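PDB 2H30: peptide methionine sulfoxide reductase msrA/msrB from Neisseria gonorrhoeae, which reduces methionine sulfoxide in proteins, its N-terminal thioredoxin domain being able to pass electrons from DsbD to the downstream reductase domains. Local coordinates for residues P17-T22 / G110-Q115; F69-L74 / A149-P154; G81-K86 / S120-W125; S124-G129 / Q135-G140. The protein carries 2 engineered substitutions. One frame throughout, in Å; residues are numbered along the deposited sequence.

Contact 1 (P17-T22 / G110-Q115); sequences PHTMST and GGTIAQ. Engineered in segment 17-22: Met20 (natural residue Leu).
Met20 and Ile113 make the tight half of this contact, their side chains meeting at about a right angle with methyl CE of Met20 3.5 Å from CD1 of Ile113, closer than ordinary van der Waals packing. Met20 is an engineered residue, leucine in the natural sequence, and is present as selenomethionine. Its chain runs straight out to the selenium and then bends (chi3 -63°), which turns CE across toward the isoleucine. Both side chains are buried, and both rest on strand 41-45, Met20 on Ile43 and Ile113 on Phe45. In this thioredoxin-like fold, the short helices 16-20 and 112-116 thus pack side by side over one face of the central sheet, in contact through side chains alone, with no hydrogen bond between them. Toward solvent the fit is slacker. Methyl CG2 of Thr19 lies 3.8 Å from CG1 of Ile113, the two side chains lying alongside with opposite run, and 4.0 Å from CG2 of Thr112 at the margin. With CG2 opposite the backbone N (chi1 -62° for OG1), Thr19 turns a methyl to the neighbouring helix, while OG1 bonds back to the carbonyl of Thr15. The opposing helix is fixed at its start, where Gly111 is the N-cap residue and the carboxylate of Asp108 accepts from the amides of Thr112 and Ile113. Beyond Met20, on the exposed side, Thr22 OG1 donates to Thr19 O over 3.1 Å.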
loop_
_atom_site.group_PDB
_atom_site.type_symbol
_atom_site.label_atom_id
_atom_site.label_comp_id
_atom_site.label_asym_id
_atom_site.label_seq_id
_atom_site.Cartn_x
_atom_site.Cartn_y
_atom_site.Cartn_z
ATOM N N PRO A 17 7.612 2.674 8.839
ATOM C CA PRO A 17 8.672 1.739 8.378
ATOM C C PRO A 17 9.263 0.876 9.484
ATOM O O PRO A 17 9.586 -0.289 9.222
ATOM C CB PRO A 17 9.736 2.643 7.734
ATOM C CG PRO A 17 9.070 3.978 7.510
ATOM C CD PRO A 17 7.927 4.079 8.508
ATOM N N HIS A 18 9.384 1.407 10.705
ATOM C CA HIS A 18 9.921 0.583 11.786
ATOM C C HIS A 18 8.970 -0.570 12.063
ATOM O O HIS A 18 9.386 -1.735 12.156
ATOM C CB HIS A 18 10.202 1.397 13.064
ATOM C CG HIS A 18 10.881 0.578 14.118
ATOM N ND1 HIS A 18 12.206 0.198 14.024
ATOM C CD2 HIS A 18 10.395 -0.011 15.236
ATOM C CE1 HIS A 18 12.516 -0.558 15.067
ATOM N NE2 HIS A 18 11.436 -0.693 15.820
ATOM N N THR A 19 7.676 -0.280 12.122
ATOM C CA THR A 19 6.682 -1.307 12.354
ATOM C C THR A 19 6.681 -2.352 11.229
ATOM O O THR A 19 6.501 -3.547 11.435
ATOM C CB THR A 19 5.296 -0.641 12.454
ATOM O OG1 THR A 19 5.299 0.261 13.566
ATOM C CG2 THR A 19 4.172 -1.677 12.620
HETATM N N MSE A 20 6.854 -1.872 10.017
HETATM C CA MSE A 20 6.745 -2.765 8.878
HETATM C C MSE A 20 7.968 -3.638 8.770
HETATM O O MSE A 20 7.945 -4.716 8.188
HETATM C CB MSE A 20 6.510 -1.955 7.627
HETATM C CG MSE A 20 6.078 -2.754 6.463
HETATM SE SE MSE A 20 5.770 -1.373 5.189
HETATM C CE MSE A 20 4.362 -0.422 6.005
ATOM N N SER A 21 9.058 -3.196 9.372
ATOM C CA SER A 21 10.315 -3.954 9.258
ATOM C C SER A 21 10.328 -5.294 10.108
ATOM O O SER A 21 11.213 -6.172 9.997
ATOM C CB SER A 21 11.516 -2.971 9.344
ATOM O OG SER A 21 11.530 -2.065 8.181
ATOM N N THR A 22 9.246 -5.533 10.859
ATOM C CA THR A 22 9.055 -6.786 11.531
ATOM C C THR A 22 8.086 -7.689 10.737
ATOM O O THR A 22 7.678 -8.774 11.182
ATOM C CB THR A 22 8.517 -6.510 12.973
ATOM O OG1 THR A 22 7.130 -6.219 12.895
ATOM C CG2 THR A 22 9.208 -5.259 13.544
ATOM N N GLY A 110 -3.434 -8.857 11.724
ATOM C CA GLY A 110 -4.220 -8.042 12.667
ATOM C C GLY A 110 -4.317 -6.553 12.350
ATOM O O GLY A 110 -5.007 -5.778 13.028
ATOM N N GLY A 111 -3.670 -6.140 11.261
ATOM C CA GLY A 111 -3.872 -4.753 10.821
ATOM C C GLY A 111 -3.296 -3.677 11.749
ATOM O O GLY A 111 -3.936 -2.639 11.968
ATOM N N THR A 112 -2.082 -3.919 12.257
ATOM C CA THR A 112 -1.448 -2.939 13.156
ATOM C C THR A 112 -1.315 -1.551 12.524
ATOM O O THR A 112 -1.720 -0.537 13.097
ATOM C CB THR A 112 -0.071 -3.416 13.536
ATOM O OG1 THR A 112 -0.271 -4.593 14.353
ATOM C CG2 THR A 112 0.628 -2.352 14.389
ATOM N N ILE A 113 -0.823 -1.514 11.285
ATOM C CA ILE A 113 -0.536 -0.205 10.694
ATOM C C ILE A 113 -1.861 0.473 10.336
ATOM O O ILE A 113 -2.049 1.664 10.602
ATOM C CB ILE A 113 0.318 -0.364 9.457
ATOM C CG1 ILE A 113 1.647 -1.013 9.848
ATOM C CG2 ILE A 113 0.423 1.011 8.699
ATOM C CD1 ILE A 113 2.409 -1.439 8.693
ATOM N N ALA A 114 -2.808 -0.290 9.772
ATOM C CA ALA A 114 -4.090 0.287 9.453
ATOM C C ALA A 114 -4.755 0.890 10.710
ATOM O O ALA A 114 -5.313 1.972 10.684
ATOM C CB ALA A 114 -4.999 -0.785 8.769
ATOM N N GLN A 115 -4.700 0.154 11.818
ATOM C CA GLN A 115 -5.255 0.687 13.060
ATOM C C GLN A 115 -4.510 1.951 13.518
ATOM O O GLN A 115 -5.169 2.927 13.898
ATOM C CB GLN A 115 -5.195 -0.381 14.151
ATOM C CG GLN A 115 -6.192 -1.484 13.876
ATOM C CD GLN A 115 -6.130 -2.510 14.968
ATOM O OE1 GLN A 115 -6.361 -2.177 16.130
ATOM N NE2 GLN A 115 -5.730 -3.719 14.641
#

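Contact 2 (F69-L74 / A149-P154); sequences FSSANL and ALIRNP
Ile151 places CG1 between its backbone N and carbonyl carbon (chi1 66°) and then extends it (chi2 171°), so that CD1 reaches forward to the turn 69-72 while CG2, the other branch, is left for Ala72. Phe69, with CG anti to its carbonyl carbon, swings its ring in to meet that CD1 methyl. The contact joins two elements of the thioredoxin-like fold: the last turn of helix 144-152 and the approach to strand 73-78, a central strand of the sheet. The approach is a type I turn from Phe69 to Ala72, closed by a 3.0 Å hydrogen bond from Ala72 N to Phe69 O, and it presents three side chains to a single isoleucine. CD1 of Ile151 stands 3.9 Å from Phe69 CD1, in an oblique approach to the ring, with the two side chains roughly perpendicular. On the exposed side the same methyl lies against the hydroxyl of Ser71. Deeper in, Ala72 and Ile151 have the nearest backbones of the pair, their CA atoms 6.5 Å apart, and from the alanine side a single methyl stands between them. No hydrogen bond spans the two segments; the attachment is largely apolar, and every contact across it is made by Ile151, which also touches Leu42 of the neighbouring strand. The Phe69 ring is held in turn by a stack with Trp63 and by Ala147 and Leu148, one turn back along the helix. At the inner end of the contact, methyl CB of Ala72 sits 3.7 Å from CG2 of Ile151.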
loop_
_atom_site.group_PDB
_atom_site.type_symbol
_atom_site.label_atom_id
_atom_site.label_comp_id
_atom_site.label_asym_id
_atom_site.label_seq_id
_atom_site.Cartn_x
_atom_site.Cartn_y
_atom_site.Cartn_z
ATOM N N PHE A 69 7.439 6.277 -11.330
ATOM C CA PHE A 69 7.288 6.113 -9.878
ATOM C C PHE A 69 8.604 5.799 -9.212
ATOM O O PHE A 69 8.626 5.481 -8.027
ATOM C CB PHE A 69 6.266 4.972 -9.588
ATOM C CG PHE A 69 4.839 5.419 -9.842
ATOM C CD1 PHE A 69 4.106 6.043 -8.787
ATOM C CD2 PHE A 69 4.247 5.334 -11.113
ATOM C CE1 PHE A 69 2.794 6.486 -8.984
ATOM C CE2 PHE A 69 2.880 5.835 -11.318
ATOM C CZ PHE A 69 2.153 6.393 -10.216
ATOM N N SER A 70 9.710 5.874 -9.964
ATOM C CA SER A 70 10.953 5.376 -9.414
ATOM C C SER A 70 11.481 6.167 -8.225
ATOM O O SER A 70 12.316 5.625 -7.475
ATOM C CB SER A 70 12.015 5.230 -10.494
ATOM O OG SER A 70 12.342 6.511 -10.940
ATOM N N SER A 71 10.994 7.386 -8.024
ATOM C CA SER A 71 11.482 8.207 -6.902
ATOM C C SER A 71 10.854 7.780 -5.569
ATOM O O SER A 71 11.241 8.326 -4.536
ATOM C CB SER A 71 11.212 9.708 -7.123
ATOM O OG SER A 71 9.817 9.950 -7.114
ATOM N N ALA A 72 9.851 6.862 -5.618
ATOM C CA ALA A 72 9.156 6.469 -4.377
ATOM C C ALA A 72 9.186 4.974 -4.262
ATOM O O ALA A 72 9.314 4.274 -5.269
ATOM C CB ALA A 72 7.641 6.931 -4.439
ATOM N N ASN A 73 8.981 4.486 -3.043
ATOM C CA ASN A 73 8.703 3.066 -2.834
ATOM C C ASN A 73 7.190 2.880 -2.951
ATOM O O ASN A 73 6.459 3.569 -2.254
ATOM C CB ASN A 73 9.089 2.647 -1.428
ATOM C CG ASN A 73 10.577 2.970 -1.081
ATOM O OD1 ASN A 73 10.864 3.549 -0.038
ATOM N ND2 ASN A 73 11.463 2.618 -1.971
ATOM N N LEU A 74 6.750 1.983 -3.823
ATOM C CA LEU A 74 5.309 1.691 -3.889
ATOM C C LEU A 74 5.085 0.298 -3.331
ATOM O O LEU A 74 5.667 -0.711 -3.792
ATOM C CB LEU A 74 4.864 1.724 -5.342
ATOM C CG LEU A 74 4.049 2.915 -5.676
ATOM C CD1 LEU A 74 3.757 2.890 -7.170
ATOM C CD2 LEU A 74 2.726 2.875 -4.966
ATOM N N ALA A 149 1.193 13.012 -8.340
ATOM C CA ALA A 149 1.169 14.302 -7.671
ATOM C C ALA A 149 1.574 14.116 -6.201
ATOM O O ALA A 149 2.450 14.833 -5.679
ATOM C CB ALA A 149 -0.214 14.907 -7.782
ATOM N N LEU A 150 1.052 13.047 -5.581
ATOM C CA LEU A 150 1.383 12.826 -4.143
ATOM C C LEU A 150 2.856 12.505 -3.904
ATOM O O LEU A 150 3.455 12.911 -2.890
ATOM C CB LEU A 150 0.596 11.638 -3.581
ATOM C CG LEU A 150 -0.864 11.818 -3.244
ATOM C CD1 LEU A 150 -1.311 10.442 -2.656
ATOM C CD2 LEU A 150 -0.964 12.879 -2.142
ATOM N N ILE A 151 3.494 11.759 -4.800
ATOM C CA ILE A 151 4.906 11.377 -4.566
ATOM C C ILE A 151 5.810 12.574 -4.796
ATOM O O ILE A 151 6.914 12.619 -4.235
ATOM C CB ILE A 151 5.403 10.141 -5.329
ATOM C CG1 ILE A 151 5.430 10.365 -6.835
ATOM C CG2 ILE A 151 4.533 8.905 -5.003
ATOM C CD1 ILE A 151 6.147 9.178 -7.585
ATOM N N ARG A 152 5.321 13.529 -5.585
ATOM C CA ARG A 152 6.041 14.779 -5.772
ATOM C C ARG A 152 5.783 15.749 -4.628
ATOM O O ARG A 152 6.746 16.398 -4.172
ATOM C CB ARG A 152 5.684 15.442 -7.100
ATOM C CG ARG A 152 6.635 16.565 -7.447
ATOM C CD ARG A 152 6.098 17.371 -8.589
ATOM N NE ARG A 152 4.963 18.146 -8.168
ATOM C CZ ARG A 152 3.714 17.991 -8.573
ATOM N NH1 ARG A 152 3.394 17.056 -9.445
ATOM N NH2 ARG A 152 2.769 18.771 -8.086
ATOM N N ASN A 153 4.538 15.865 -4.181
ATOM C CA ASN A 153 4.203 16.854 -3.118
ATOM C C ASN A 153 3.154 16.223 -2.220
ATOM O O ASN A 153 2.016 16.055 -2.649
ATOM C CB ASN A 153 3.651 18.137 -3.761
ATOM C CG ASN A 153 3.091 19.141 -2.728
ATOM O OD1 ASN A 153 3.303 19.002 -1.546
ATOM N ND2 ASN A 153 2.323 20.123 -3.201
ATOM N N PRO A 154 3.554 15.842 -0.968
ATOM C CA PRO A 154 2.543 15.182 -0.097
ATOM C C PRO A 154 1.278 16.015 0.172
ATOM O O PRO A 154 0.217 15.452 0.534
ATOM C CB PRO A 154 3.306 15.011 1.231
ATOM C CG PRO A 154 4.493 15.960 1.158
ATOM C CD PRO A 154 4.872 15.990 -0.326
#

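Contact 3 (G81-K86 / S120-W125); sequences GFLHEK and SVYPSW
The chain reverses in a type I' turn from Phe82 to Glu85, closed by Glu85 N to Phe82 O at 2.9 Å, and the side chains of Phe82 and Leu83 meet the loop Ser120-Tyr122 without any direct hydrogen bond. Phe82 holds CG opposite its backbone N (chi1 176°), which carries the ring to the tyrosine hydroxyl. Tyr122 OH lies at the edge of that ring, near its plane and 3.6 Å from Phe82 CD2. Leu83 CD1 approaches the tyrosine ring obliquely, 4.1 Å from CE2 of Tyr122, and the same methyl packs on the carbonyl oxygen of Ser120. Leu83 also folds back over its neighbour, with CG 3.5 Å above one face of the Phe82 ring and toward the rim. A water completes the junction: it donates to Phe82 O and is hydrogen-bonded to Tyr122 OH, both at 2.8 Å. Tyr122 immediately precedes Pro123, whose peptide bond is cis. This is the cis-proline loop of the thioredoxin fold, and here both residues touch Cys53 of the Cys50/Cys53 motif, the probable redox pair. Glu85, its OE1 shared between Lys86 N and Ser48 OG, ties the turn to the loop before that motif. The phenol oxygen meets the turn both directly, against carbons of Phe82 and Leu83, and by way of one water, which supplies its polar link to Phe82 O.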
loop_
_atom_site.group_PDB
_atom_site.type_symbol
_atom_site.label_atom_id
_atom_site.label_comp_id
_atom_site.label_asym_id
_atom_site.label_seq_id
_atom_site.Cartn_x
_atom_site.Cartn_y
_atom_site.Cartn_z
ATOM N N GLY A 81 -6.937 -11.144 9.093
ATOM C CA GLY A 81 -7.614 -11.128 10.383
ATOM C C GLY A 81 -8.192 -9.827 10.841
ATOM O O GLY A 81 -8.801 -9.762 11.900
ATOM N N PHE A 82 -8.071 -8.771 10.034
ATOM C CA PHE A 82 -8.544 -7.461 10.374
ATOM C C PHE A 82 -9.654 -7.097 9.396
ATOM O O PHE A 82 -9.523 -7.378 8.178
ATOM C CB PHE A 82 -7.371 -6.465 10.211
ATOM C CG PHE A 82 -7.748 -5.059 10.446
ATOM C CD1 PHE A 82 -8.162 -4.623 11.726
ATOM C CD2 PHE A 82 -7.631 -4.107 9.428
ATOM C CE1 PHE A 82 -8.458 -3.268 11.941
ATOM C CE2 PHE A 82 -7.947 -2.778 9.634
ATOM C CZ PHE A 82 -8.380 -2.317 10.899
ATOM N N LEU A 83 -10.739 -6.499 9.896
ATOM C CA LEU A 83 -11.897 -6.133 9.089
ATOM C C LEU A 83 -12.352 -7.290 8.181
ATOM O O LEU A 83 -12.633 -7.092 6.954
ATOM C CB LEU A 83 -11.638 -4.869 8.260
ATOM C CG LEU A 83 -11.298 -3.591 9.036
ATOM C CD1 LEU A 83 -10.917 -2.408 8.108
ATOM C CD2 LEU A 83 -12.460 -3.153 9.928
ATOM N N HIS A 84 -12.402 -8.490 8.761
ATOM C CA HIS A 84 -12.898 -9.709 8.096
ATOM C C HIS A 84 -12.054 -10.184 6.929
ATOM O O HIS A 84 -12.487 -11.046 6.132
ATOM C CB HIS A 84 -14.383 -9.603 7.700
ATOM C CG HIS A 84 -15.271 -9.273 8.858
ATOM N ND1 HIS A 84 -15.511 -10.164 9.886
ATOM C CD2 HIS A 84 -15.933 -8.134 9.180
ATOM C CE1 HIS A 84 -16.300 -9.594 10.780
ATOM N NE2 HIS A 84 -16.562 -8.359 10.381
ATOM N N GLU A 85 -10.813 -9.656 6.851
ATOM C CA GLU A 85 -9.876 -10.259 5.925
ATOM C C GLU A 85 -9.585 -11.700 6.334
ATOM O O GLU A 85 -9.642 -12.040 7.570
ATOM C CB GLU A 85 -8.561 -9.413 5.896
ATOM C CG GLU A 85 -7.483 -9.977 5.000
ATOM C CD GLU A 85 -7.925 -10.027 3.546
ATOM O OE1 GLU A 85 -8.485 -11.084 3.126
ATOM O OE2 GLU A 85 -7.737 -9.016 2.854
ATOM N N LYS A 86 -9.292 -12.537 5.344
ATOM C CA LYS A 86 -8.850 -13.909 5.569
ATOM C C LYS A 86 -7.761 -13.965 6.618
ATOM O O LYS A 86 -6.918 -13.077 6.699
ATOM C CB LYS A 86 -8.317 -14.503 4.265
ATOM C CG LYS A 86 -9.465 -14.620 3.183
ATOM C CD LYS A 86 -8.884 -15.010 1.833
ATOM C CE LYS A 86 -9.908 -14.884 0.695
ATOM N NZ LYS A 86 -11.003 -15.885 0.883
ATOM N N SER A 120 -10.029 2.647 7.767
ATOM C CA SER A 120 -11.214 1.819 7.992
ATOM C C SER A 120 -11.938 1.453 6.700
ATOM O O SER A 120 -12.908 0.630 6.711
ATOM C CB SER A 120 -12.237 2.525 8.953
ATOM O OG SER A 120 -12.496 3.839 8.458
ATOM N N VAL A 121 -11.507 2.095 5.604
ATOM C CA VAL A 121 -12.148 1.887 4.316
ATOM C C VAL A 121 -11.098 1.567 3.283
ATOM O O VAL A 121 -9.981 2.017 3.380
ATOM C CB VAL A 121 -13.040 3.037 3.866
ATOM C CG1 VAL A 121 -14.120 3.382 4.937
ATOM C CG2 VAL A 121 -12.289 4.212 3.454
ATOM N N TYR A 122 -11.488 0.734 2.345
ATOM C CA TYR A 122 -10.558 0.319 1.280
ATOM C C TYR A 122 -11.126 0.640 -0.075
ATOM O O TYR A 122 -12.395 0.615 -0.280
ATOM C CB TYR A 122 -10.338 -1.178 1.350
ATOM C CG TYR A 122 -9.681 -1.690 2.624
ATOM C CD1 TYR A 122 -8.540 -1.061 3.155
ATOM C CD2 TYR A 122 -10.153 -2.818 3.249
ATOM C CE1 TYR A 122 -7.876 -1.603 4.281
ATOM C CE2 TYR A 122 -9.508 -3.327 4.396
ATOM C CZ TYR A 122 -8.375 -2.715 4.866
ATOM O OH TYR A 122 -7.689 -3.203 5.932
ATOM N N PRO A 123 -10.234 0.903 -1.030
ATOM C CA PRO A 123 -8.796 1.124 -0.789
ATOM C C PRO A 123 -8.599 2.447 -0.061
ATOM O O PRO A 123 -9.492 3.302 -0.046
ATOM C CB PRO A 123 -8.221 1.262 -2.208
ATOM C CG PRO A 123 -9.409 1.555 -3.085
ATOM C CD PRO A 123 -10.648 1.136 -2.431
ATOM N N SER A 124 -7.450 2.564 0.571
ATOM C CA SER A 124 -6.971 3.867 1.032
ATOM C C SER A 124 -5.483 3.888 0.824
ATOM O O SER A 124 -4.856 2.819 0.638
ATOM C CB SER A 124 -7.217 4.064 2.542
ATOM O OG SER A 124 -8.612 4.320 2.776
ATOM N N TRP A 125 -4.924 5.098 0.832
ATOM C CA TRP A 125 -3.478 5.258 0.554
ATOM C C TRP A 125 -2.833 6.069 1.637
ATOM O O TRP A 125 -3.492 6.959 2.203
ATOM C CB TRP A 125 -3.323 6.013 -0.760
ATOM C CG TRP A 125 -3.785 5.173 -1.968
ATOM C CD1 TRP A 125 -5.099 5.002 -2.435
ATOM C CD2 TRP A 125 -2.938 4.497 -2.877
ATOM N NE1 TRP A 125 -5.060 4.200 -3.573
ATOM C CE2 TRP A 125 -3.757 3.871 -3.857
ATOM C CE3 TRP A 125 -1.559 4.291 -2.920
ATOM C CZ2 TRP A 125 -3.208 3.104 -4.918
ATOM C CZ3 TRP A 125 -0.996 3.534 -3.974
ATOM C CH2 TRP A 125 -1.841 2.931 -4.959
HETATM O O HOH W 1 -8.282 -5.875 6.234
#

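Contact 4 (S124-G129 / Q135-G140); sequences SWALIG and QRIVKG
A beta hairpin of strands 124-128 and 134-139 forms one margin of the sheet, the two running antiparallel at 174° with their axes 4.6 Å apart. Trp125 and Val138 are a hydrogen-bonded pair, with Trp125 N to Val138 O and Val138 N to Trp125 O both 2.8 Å and nearly straight. Further along, Leu127 N still bonds Arg136 O, but Leu127 O receives both Gln135 N, at 2.8 Å, and, weakly, Arg136 N, at 3.3 Å: Gln135 and Arg136 both face Leu127, a classic beta bulge. In the thioredoxin-like fold this is the C-terminal hairpin, and strand 124-128 also bonds to strand 41-45, leaving 134-139 outermost. Trp125, Leu127, Arg136 and Val138 share one face of the hairpin, where CB of Leu127 meets CB of Arg136 at 4.0 Å; the guanidinium then leads off to the carbonyls of Pro154 and Ala156. Ala126 and Ile137 pack loosely on the other face. Gln135 stretches out (chi2 180°) and lays its amide against Gly129, OE1 3.5 Å from Gly129 CA, while NE2 bonds to Asp133. At the far end, Gly140 O lies in the plane of the Trp125 indole, 3.4 Å from CD1.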
loop_
_atom_site.group_PDB
_atom_site.type_symbol
_atom_site.label_atom_id
_atom_site.label_comp_id
_atom_site.label_asym_id
_atom_site.label_seq_id
_atom_site.Cartn_x
_atom_site.Cartn_y
_atom_site.Cartn_z
ATOM N N SER A 124 -7.450 2.564 0.571
ATOM C CA SER A 124 -6.971 3.867 1.032
ATOM C C SER A 124 -5.483 3.888 0.824
ATOM O O SER A 124 -4.856 2.819 0.638
ATOM C CB SER A 124 -7.217 4.064 2.542
ATOM O OG SER A 124 -8.612 4.320 2.776
ATOM N N TRP A 125 -4.924 5.098 0.832
ATOM C CA TRP A 125 -3.478 5.258 0.554
ATOM C C TRP A 125 -2.833 6.069 1.637
ATOM O O TRP A 125 -3.492 6.959 2.203
ATOM C CB TRP A 125 -3.323 6.013 -0.760
ATOM C CG TRP A 125 -3.785 5.173 -1.968
ATOM C CD1 TRP A 125 -5.099 5.002 -2.435
ATOM C CD2 TRP A 125 -2.938 4.497 -2.877
ATOM N NE1 TRP A 125 -5.060 4.200 -3.573
ATOM C CE2 TRP A 125 -3.757 3.871 -3.857
ATOM C CE3 TRP A 125 -1.559 4.291 -2.920
ATOM C CZ2 TRP A 125 -3.208 3.104 -4.918
ATOM C CZ3 TRP A 125 -0.996 3.534 -3.974
ATOM C CH2 TRP A 125 -1.841 2.931 -4.959
ATOM N N ALA A 126 -1.575 5.757 1.926
ATOM C CA ALA A 126 -0.814 6.652 2.815
ATOM C C ALA A 126 0.507 7.016 2.178
ATOM O O ALA A 126 1.107 6.204 1.494
ATOM C CB ALA A 126 -0.584 5.985 4.178
ATOM N N LEU A 127 0.943 8.272 2.386
ATOM C CA LEU A 127 2.236 8.691 1.920
ATOM C C LEU A 127 3.097 8.890 3.194
ATOM O O LEU A 127 2.702 9.671 4.055
ATOM C CB LEU A 127 2.104 9.989 1.090
ATOM C CG LEU A 127 3.483 10.475 0.591
ATOM C CD1 LEU A 127 3.869 9.614 -0.583
ATOM C CD2 LEU A 127 3.301 11.916 0.250
ATOM N N ILE A 128 4.180 8.135 3.214
ATOM C CA ILE A 128 5.208 8.178 4.307
ATOM C C ILE A 128 6.417 8.920 3.750
ATOM O O ILE A 128 6.951 8.571 2.711
ATOM C CB ILE A 128 5.656 6.784 4.725
ATOM C CG1 ILE A 128 4.460 5.843 4.953
ATOM C CG2 ILE A 128 6.533 6.852 5.993
ATOM C CD1 ILE A 128 3.500 6.360 5.982
ATOM N N GLY A 129 6.870 9.927 4.487
ATOM C CA GLY A 129 8.043 10.638 4.015
ATOM C C GLY A 129 9.330 9.824 4.127
ATOM O O GLY A 129 9.379 8.767 4.793
ATOM N N GLN A 135 2.698 11.546 6.133
ATOM C CA GLN A 135 2.446 12.863 5.530
ATOM C C GLN A 135 1.042 13.064 4.987
ATOM O O GLN A 135 0.521 14.179 4.974
ATOM C CB GLN A 135 3.456 13.151 4.434
ATOM C CG GLN A 135 4.848 13.181 5.055
ATOM C CD GLN A 135 5.924 13.463 4.090
ATOM O OE1 GLN A 135 5.850 13.080 2.943
ATOM N NE2 GLN A 135 7.034 14.013 4.612
ATOM N N ARG A 136 0.397 11.986 4.554
ATOM C CA ARG A 136 -0.909 12.132 3.959
ATOM C C ARG A 136 -1.601 10.777 4.009
ATOM O O ARG A 136 -0.954 9.728 3.831
ATOM C CB ARG A 136 -0.752 12.513 2.450
ATOM C CG ARG A 136 -2.022 12.835 1.695
ATOM C CD ARG A 136 -2.488 14.293 2.051
ATOM N NE ARG A 136 -3.648 14.672 1.268
ATOM C CZ ARG A 136 -3.550 15.399 0.160
ATOM N NH1 ARG A 136 -2.348 15.806 -0.255
ATOM N NH2 ARG A 136 -4.660 15.716 -0.484
ATOM N N ILE A 137 -2.897 10.808 4.290
ATOM C CA ILE A 137 -3.770 9.607 4.153
ATOM C C ILE A 137 -4.961 9.996 3.293
ATOM O O ILE A 137 -5.599 11.054 3.471
ATOM C CB ILE A 137 -4.310 9.126 5.529
ATOM C CG1 ILE A 137 -3.135 8.674 6.411
ATOM C CG2 ILE A 137 -5.259 7.964 5.335
ATOM C CD1 ILE A 137 -3.483 8.553 7.903
ATOM N N VAL A 138 -5.219 9.164 2.280
ATOM C CA VAL A 138 -6.309 9.394 1.361
ATOM C C VAL A 138 -7.265 8.229 1.454
ATOM O O VAL A 138 -6.887 7.086 1.236
ATOM C CB VAL A 138 -5.767 9.527 -0.097
ATOM C CG1 VAL A 138 -6.932 9.726 -1.081
ATOM C CG2 VAL A 138 -4.762 10.718 -0.166
ATOM N N LYS A 139 -8.555 8.538 1.728
ATOM C CA LYS A 139 -9.589 7.491 1.712
ATOM C C LYS A 139 -10.048 7.292 0.272
ATOM O O LYS A 139 -10.335 8.274 -0.434
ATOM C CB LYS A 139 -10.798 7.994 2.510
ATOM C CG LYS A 139 -11.947 7.073 2.629
ATOM C CD LYS A 139 -12.969 7.709 3.633
ATOM C CE LYS A 139 -12.406 7.661 5.073
ATOM N NZ LYS A 139 -13.220 8.353 6.148
ATOM N N GLY A 140 -10.105 6.029 -0.132
ATOM C CA GLY A 140 -10.646 5.624 -1.446
ATOM C C GLY A 140 -9.581 5.576 -2.501
ATOM O O GLY A 140 -8.394 5.671 -2.187
#

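In the fold
All four contacts are arranged about one sheet. Contact 1 covers the face bearing Ile43 and Phe45, whereas contact 2 lies over the opposite face, at Leu42; their centres are about 20 Å apart and they do not touch. Phe82 links contacts 1 and 3, its CE2 atom 3.7 Å from Ala114 CB. Contacts 3 and 4 share Ser124 and Trp125, so the cis-proline loop beside Cys53 leads straight into the first strand of the hairpin. Contacts 2 and 3 have centres about 23 Å apart, yet meet where Leu74 CD2 lies 3.9 Å from Trp125 CZ3. Contact 4 adjoins contact 2 through Pro154 CB, 3.6 Å from Gln135 OE1, and contact 1 through Pro17 CD, 4.0 Å from Ile128 CG2.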